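Glycosyl hydrolase (Streptomyces cattleya, PDB 7LR8) probably hydrolyses the beta-1,4 link of the disaccharide Man-beta-1,4-GlcNAc from N-glycan cores, as a family GH5 subfamily 18 glycosidase. Local coordinates at residues B[90-104]-B[144-157]. The protein carries 1 engineered substitution. Residues are numbered along the deposited sequence; the frame is centred on the assembly and turned at random.
Sequences DVNVDGLQGHLSSFD and NFLGMTVGNAINQF. Engineered in segment 144-157: A153 (natural residue Glu). With BMA (beta-D-mannopyranose), chain D; NAG (2-acetamido-2-deoxy-beta-D-glucopyranose), chain C.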
loop_
_atom_site.group_PDB
_atom_site.type_symbol
_atom_site.label_atom_id
_atom_site.label_comp_id
_atom_site.label_asym_id
_atom_site.label_seq_id
_atom_site.Cartn_x
_atom_site.Cartn_y
_atom_site.Cartn_z
ATOM N N ASP B 90 -23.796 -17.496 7.534
ATOM C CA ASP B 90 -22.629 -17.571 8.401
ATOM C C ASP B 90 -21.419 -16.945 7.701
ATOM O O ASP B 90 -21.400 -16.794 6.483
ATOM C CB ASP B 90 -22.348 -19.023 8.766
ATOM C CG ASP B 90 -23.503 -19.664 9.508
ATOM O OD1 ASP B 90 -24.107 -18.977 10.356
ATOM O OD2 ASP B 90 -23.819 -20.849 9.249
ATOM N N VAL B 91 -20.409 -16.557 8.484
ATOM C CA VAL B 91 -19.320 -15.725 7.972
ATOM C C VAL B 91 -17.969 -16.359 8.292
ATOM O O VAL B 91 -17.648 -16.603 9.463
ATOM C CB VAL B 91 -19.376 -14.298 8.543
ATOM C CG1 VAL B 91 -18.122 -13.490 8.102
ATOM C CG2 VAL B 91 -20.647 -13.607 8.094
ATOM N N ASN B 92 -17.166 -16.590 7.252
ATOM C CA ASN B 92 -15.741 -16.855 7.400
ATOM C C ASN B 92 -14.980 -15.583 7.049
ATOM O O ASN B 92 -15.258 -14.962 6.022
ATOM C CB ASN B 92 -15.294 -18.008 6.495
ATOM C CG ASN B 92 -13.800 -17.985 6.217
ATOM O OD1 ASN B 92 -13.321 -17.214 5.379
ATOM N ND2 ASN B 92 -13.053 -18.817 6.932
ATOM N N VAL B 93 -14.030 -15.193 7.897
ATOM C CA VAL B 93 -13.254 -13.975 7.669
ATOM C C VAL B 93 -11.837 -14.367 7.272
ATOM O O VAL B 93 -11.139 -15.041 8.037
ATOM C CB VAL B 93 -13.230 -13.075 8.917
ATOM C CG1 VAL B 93 -12.366 -11.838 8.644
ATOM C CG2 VAL B 93 -14.643 -12.663 9.320
ATOM N N ASP B 94 -11.395 -13.904 6.101
ATOM C CA ASP B 94 -9.988 -14.001 5.719
ATOM C C ASP B 94 -9.230 -12.808 6.290
ATOM O O ASP B 94 -9.633 -11.660 6.092
ATOM C CB ASP B 94 -9.833 -14.020 4.197
ATOM C CG ASP B 94 -10.055 -15.392 3.599
ATOM O OD1 ASP B 94 -11.119 -15.997 3.844
ATOM O OD2 ASP B 94 -9.174 -15.866 2.849
ATOM N N GLY B 95 -8.117 -13.071 6.964
ATOM C CA GLY B 95 -7.422 -11.968 7.597
ATOM C C GLY B 95 -6.439 -11.193 6.738
ATOM O O GLY B 95 -6.614 -9.992 6.506
ATOM N N LEU B 96 -5.390 -11.859 6.258
ATOM C CA LEU B 96 -4.238 -11.161 5.678
ATOM C C LEU B 96 -4.368 -11.025 4.158
ATOM O O LEU B 96 -3.807 -11.806 3.386
ATOM C CB LEU B 96 -2.960 -11.897 6.058
ATOM C CG LEU B 96 -2.660 -11.869 7.568
ATOM C CD1 LEU B 96 -1.517 -12.808 7.896
ATOM C CD2 LEU B 96 -2.316 -10.451 8.006
ATOM N N GLN B 97 -5.104 -9.985 3.723
ATOM C CA GLN B 97 -5.113 -9.529 2.325
ATOM C C GLN B 97 -4.382 -8.193 2.293
ATOM O O GLN B 97 -4.968 -7.154 2.604
ATOM C CB GLN B 97 -6.525 -9.370 1.762
ATOM C CG GLN B 97 -7.260 -10.673 1.525
ATOM C CD GLN B 97 -7.693 -11.284 2.845
ATOM O OE1 GLN B 97 -7.300 -12.395 3.181
ATOM N NE2 GLN B 97 -8.476 -10.536 3.614
ATOM N N GLY B 98 -3.130 -8.209 1.849
ATOM C CA GLY B 98 -2.572 -9.368 1.183
ATOM C C GLY B 98 -2.988 -9.327 -0.272
ATOM O O GLY B 98 -3.174 -8.250 -0.845
ATOM N N HIS B 99 -3.195 -10.487 -0.877
ATOM C CA HIS B 99 -3.493 -10.560 -2.302
ATOM C C HIS B 99 -4.993 -10.653 -2.574
ATOM O O HIS B 99 -5.688 -11.472 -1.967
ATOM C CB HIS B 99 -2.805 -11.757 -2.946
ATOM C CG HIS B 99 -2.933 -11.753 -4.434
ATOM N ND1 HIS B 99 -2.125 -10.975 -5.232
ATOM C CD2 HIS B 99 -3.823 -12.353 -5.266
ATOM C CE1 HIS B 99 -2.475 -11.136 -6.496
ATOM N NE2 HIS B 99 -3.505 -11.964 -6.543
ATOM N N LEU B 100 -5.472 -9.845 -3.514
ATOM C CA LEU B 100 -6.842 -9.962 -4.005
ATOM C C LEU B 100 -6.891 -9.603 -5.482
ATOM O O LEU B 100 -6.622 -8.451 -5.844
ATOM C CB LEU B 100 -7.791 -9.054 -3.213
ATOM C CG LEU B 100 -8.204 -9.496 -1.804
ATOM C CD1 LEU B 100 -8.890 -8.348 -1.066
ATOM C CD2 LEU B 100 -9.113 -10.722 -1.874
ATOM N N SER B 101 -7.254 -10.580 -6.323
ATOM C CA SER B 101 -7.645 -10.340 -7.718
ATOM C C SER B 101 -6.584 -9.564 -8.500
ATOM O O SER B 101 -6.900 -8.639 -9.251
ATOM C CB SER B 101 -8.990 -9.612 -7.782
ATOM O OG SER B 101 -9.958 -10.244 -6.962
ATOM N N SER B 102 -5.317 -9.967 -8.327
ATOM C CA SER B 102 -4.094 -9.513 -9.009
ATOM C C SER B 102 -3.400 -8.366 -8.285
ATOM O O SER B 102 -2.269 -8.035 -8.642
ATOM C CB SER B 102 -4.313 -9.107 -10.480
ATOM O OG SER B 102 -4.860 -7.797 -10.570
ATOM N N PHE B 103 -4.034 -7.757 -7.288
ATOM C CA PHE B 103 -3.453 -6.673 -6.498
ATOM C C PHE B 103 -2.916 -7.169 -5.158
ATOM O O PHE B 103 -3.585 -7.928 -4.443
ATOM C CB PHE B 103 -4.491 -5.580 -6.232
ATOM C CG PHE B 103 -5.031 -4.947 -7.474
ATOM C CD1 PHE B 103 -4.333 -3.926 -8.105
ATOM C CD2 PHE B 103 -6.240 -5.391 -8.033
ATOM C CE1 PHE B 103 -4.832 -3.348 -9.269
ATOM C CE2 PHE B 103 -6.743 -4.808 -9.176
ATOM C CZ PHE B 103 -6.031 -3.786 -9.801
ATOM N N ASP B 104 -1.729 -6.682 -4.795
ATOM C CA ASP B 104 -1.154 -6.890 -3.468
ATOM C C ASP B 104 -1.411 -5.655 -2.617
ATOM O O ASP B 104 -0.985 -4.547 -2.976
ATOM C CB ASP B 104 0.354 -7.140 -3.551
ATOM C CG ASP B 104 0.707 -8.497 -4.127
ATOM O OD1 ASP B 104 -0.136 -9.431 -4.095
ATOM O OD2 ASP B 104 1.859 -8.625 -4.595
ATOM N N ASN B 144 -23.121 -16.584 14.184
ATOM C CA ASN B 144 -22.938 -16.920 12.778
ATOM C C ASN B 144 -21.492 -16.760 12.320
ATOM O O ASN B 144 -21.207 -16.965 11.138
ATOM C CB ASN B 144 -23.848 -16.059 11.901
ATOM C CG ASN B 144 -23.400 -14.619 11.852
ATOM O OD1 ASN B 144 -23.151 -13.994 12.887
ATOM N ND2 ASN B 144 -23.240 -14.092 10.640
ATOM N N PHE B 145 -20.578 -16.397 13.214
ATOM C CA PHE B 145 -19.158 -16.334 12.879
ATOM C C PHE B 145 -18.588 -17.747 12.822
ATOM O O PHE B 145 -18.547 -18.454 13.836
ATOM C CB PHE B 145 -18.425 -15.474 13.911
ATOM C CG PHE B 145 -16.932 -15.440 13.753
ATOM C CD1 PHE B 145 -16.343 -15.036 12.559
ATOM C CD2 PHE B 145 -16.110 -15.770 14.823
ATOM C CE1 PHE B 145 -14.954 -14.978 12.436
ATOM C CE2 PHE B 145 -14.721 -15.721 14.701
ATOM C CZ PHE B 145 -14.143 -15.318 13.513
ATOM N N LEU B 146 -18.155 -18.156 11.632
ATOM C CA LEU B 146 -17.606 -19.492 11.441
ATOM C C LEU B 146 -16.202 -19.593 12.010
ATOM O O LEU B 146 -15.867 -20.570 12.685
ATOM C CB LEU B 146 -17.582 -19.850 9.952
ATOM C CG LEU B 146 -18.901 -20.073 9.224
ATOM C CD1 LEU B 146 -18.650 -20.129 7.717
ATOM C CD2 LEU B 146 -19.542 -21.352 9.721
ATOM N N GLY B 147 -15.364 -18.604 11.726
ATOM C CA GLY B 147 -13.979 -18.627 12.136
ATOM C C GLY B 147 -13.160 -17.833 11.139
ATOM O O GLY B 147 -13.705 -17.135 10.287
ATOM N N MET B 148 -11.844 -17.971 11.259
ATOM C CA MET B 148 -10.890 -17.231 10.440
ATOM C C MET B 148 -10.216 -18.136 9.420
ATOM O O MET B 148 -9.909 -19.295 9.712
ATOM C CB MET B 148 -9.784 -16.602 11.300
ATOM C CG MET B 148 -10.237 -15.731 12.439
ATOM S SD MET B 148 -11.035 -14.232 11.879
ATOM C CE MET B 148 -9.755 -13.447 10.919
ATOM N N THR B 149 -9.951 -17.582 8.236
ATOM C CA THR B 149 -8.937 -18.099 7.328
ATOM C C THR B 149 -7.749 -17.152 7.412
ATOM O O THR B 149 -7.937 -15.935 7.405
ATOM C CB THR B 149 -9.480 -18.183 5.896
ATOM O OG1 THR B 149 -10.574 -19.112 5.854
ATOM C CG2 THR B 149 -8.402 -18.653 4.923
ATOM N N VAL B 150 -6.534 -17.702 7.538
ATOM C CA VAL B 150 -5.375 -16.854 7.835
ATOM C C VAL B 150 -5.261 -15.711 6.826
ATOM O O VAL B 150 -5.121 -14.541 7.208
ATOM C CB VAL B 150 -4.087 -17.696 7.895
ATOM C CG1 VAL B 150 -2.853 -16.779 7.891
ATOM C CG2 VAL B 150 -4.106 -18.579 9.138
ATOM N N GLY B 151 -5.356 -16.026 5.534
ATOM C CA GLY B 151 -5.356 -14.988 4.504
ATOM C C GLY B 151 -5.517 -15.620 3.134
ATOM O O GLY B 151 -5.183 -16.789 2.917
ATOM N N ASN B 152 -6.030 -14.817 2.208
ATOM C CA ASN B 152 -6.401 -15.341 0.889
ATOM C C ASN B 152 -5.144 -15.653 0.082
ATOM O O ASN B 152 -4.500 -14.750 -0.464
ATOM C CB ASN B 152 -7.269 -14.341 0.134
ATOM C CG ASN B 152 -7.517 -14.779 -1.292
ATOM O OD1 ASN B 152 -7.894 -15.919 -1.510
ATOM N ND2 ASN B 152 -7.257 -13.898 -2.265
ATOM N N ALA B 153 -4.791 -16.936 -0.006
ATOM C CA ALA B 153 -3.660 -17.382 -0.814
ATOM C C ALA B 153 -2.402 -16.589 -0.471
ATOM O O ALA B 153 -1.689 -16.094 -1.352
ATOM C CB ALA B 153 -3.977 -17.274 -2.315
ATOM N N ILE B 154 -2.124 -16.475 0.834
ATOM C CA ILE B 154 -0.937 -15.754 1.282
ATOM C C ILE B 154 0.326 -16.405 0.740
ATOM O O ILE B 154 1.344 -15.726 0.569
ATOM C CB ILE B 154 -0.905 -15.661 2.829
ATOM C CG1 ILE B 154 0.087 -14.580 3.284
ATOM C CG2 ILE B 154 -0.545 -16.998 3.460
ATOM C CD1 ILE B 154 -0.470 -13.181 3.171
ATOM N N ASN B 155 0.273 -17.704 0.422
ATOM C CA ASN B 155 1.424 -18.385 -0.165
ATOM C C ASN B 155 1.900 -17.740 -1.459
ATOM O O ASN B 155 3.035 -17.997 -1.872
ATOM C CB ASN B 155 1.123 -19.876 -0.417
ATOM C CG ASN B 155 0.020 -20.126 -1.466
ATOM O OD1 ASN B 155 -1.026 -19.472 -1.481
ATOM N ND2 ASN B 155 0.259 -21.101 -2.327
ATOM N N GLN B 156 1.069 -16.931 -2.127
ATOM C CA GLN B 156 1.545 -16.326 -3.371
ATOM C C GLN B 156 2.641 -15.288 -3.137
ATOM O O GLN B 156 3.305 -14.901 -4.099
ATOM C CB GLN B 156 0.378 -15.708 -4.159
ATOM C CG GLN B 156 -0.192 -14.421 -3.558
ATOM C CD GLN B 156 0.327 -13.162 -4.220
ATOM O OE1 GLN B 156 0.423 -13.078 -5.438
ATOM N NE2 GLN B 156 0.664 -12.168 -3.403
ATOM N N PHE B 157 2.872 -14.859 -1.894
ATOM C CA PHE B 157 3.989 -13.967 -1.609
ATOM C C PHE B 157 5.308 -14.705 -1.428
ATOM O O PHE B 157 6.344 -14.043 -1.273
ATOM C CB PHE B 157 3.710 -13.145 -0.343
ATOM C CG PHE B 157 2.640 -12.100 -0.519
ATOM C CD1 PHE B 157 2.937 -10.884 -1.134
ATOM C CD2 PHE B 157 1.344 -12.321 -0.043
ATOM C CE1 PHE B 157 1.961 -9.913 -1.287
ATOM C CE2 PHE B 157 0.360 -11.361 -0.203
ATOM C CZ PHE B 157 0.673 -10.149 -0.823
HETATM C C1 BMA D . -8.001 -16.169 -6.704
HETATM C C2 BMA D . -8.776 -15.246 -5.709
HETATM C C3 BMA D . -8.719 -13.821 -6.220
HETATM C C4 BMA D . -9.065 -13.774 -7.771
HETATM C C5 BMA D . -9.582 -15.150 -8.278
HETATM C C6 BMA D . -9.829 -15.189 -9.769
HETATM O O2 BMA D . -8.224 -15.297 -4.403
HETATM O O3 BMA D . -7.442 -13.212 -5.899
HETATM O O4 BMA D . -10.053 -12.800 -7.966
HETATM O O5 BMA D . -8.591 -16.163 -8.024
HETATM O O6 BMA D . -8.564 -14.925 -10.423
HETATM C C1 NAG C . -3.427 -16.375 -9.415
HETATM C C2 NAG C . -3.938 -14.941 -9.277
HETATM C C3 NAG C . -4.816 -14.803 -8.025
HETATM C C4 NAG C . -5.902 -15.876 -7.989
HETATM C C5 NAG C . -5.234 -17.244 -8.142
HETATM C C6 NAG C . -6.177 -18.422 -8.165
HETATM C C7 NAG C . -2.721 -12.917 -9.984
HETATM C C8 NAG C . -1.476 -12.095 -9.795
HETATM N N2 NAG C . -2.818 -14.015 -9.225
HETATM O O1 NAG C . -2.747 -16.496 -10.620
HETATM O O3 NAG C . -5.399 -13.507 -7.981
HETATM O O4 NAG C . -6.601 -15.761 -6.749
HETATM O O5 NAG C . -4.522 -17.279 -9.385
HETATM O O6 NAG C . -5.455 -19.646 -8.149
HETATM O O7 NAG C . -3.601 -12.595 -10.781
HETATM O O HOH W 1 -3.073 -12.693 0.858
#
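Neighbouring parallel strands 90-94 and 145-149 of the GH5 (beta/alpha)8 barrel pair here, and the loops that follow them form part of the glycan pocket. The strand directions differ by 13°. V91 N donates to N144 O, and L146 N to V91 O. Further along, V93 N donates to G147 O and T149 N to V93 O at 2.8 Å. On the face toward helix 122-139, V93 touches two side chains, one with each methyl. V93 CG2 meets the edge of the F145 ring at CE1, while V93 CG1 touches M148 CE at 3.8 Å. M148 is bent at chi2 and chi3, which folds its methyl back beside V93.

Beyond the strands, the Q97 amide bridges both segments. Q97 OE1 accepts N152 N on an in-plane lone pair at 2.9 Å, and Q97 NE2 donates to D94 O. The following peptide, Q97 to G98, is cis. One water donates to L96 O and N152 O and accepts from H99 N.

N152 is a sugar-binding residue. Its CG lies anti to the backbone N (chi1 173°), which carries the amide toward the sugar. N152 ND2 donates to H99 O at 2.9 Å. N152 ND2 also donates to BMA O2 at 2.7 Å. R54 holds N152 OD1. A153, engineered from Glu, follows it. The type I' turn from L100 to F103 brings S101 N to mannose O3.

Both nitrogens of the H99 ring are hydrogen-bonded. H99 ND1 donates to D104 OD1 at 2.8 Å, almost exactly in the ring plane, and H99 NE2 shares a hydrogen bond with GlcNAc O3. This probably fixes the ring's rotation. W113 of the second subunit bonds Q156 OE1, and T112 of that subunit bonds D104 OD2. Q156 OE1 sits over one face of the H99 ring, 3.2 Å above its plane, while Q156 NE2 makes a weak bond to D104 OD1.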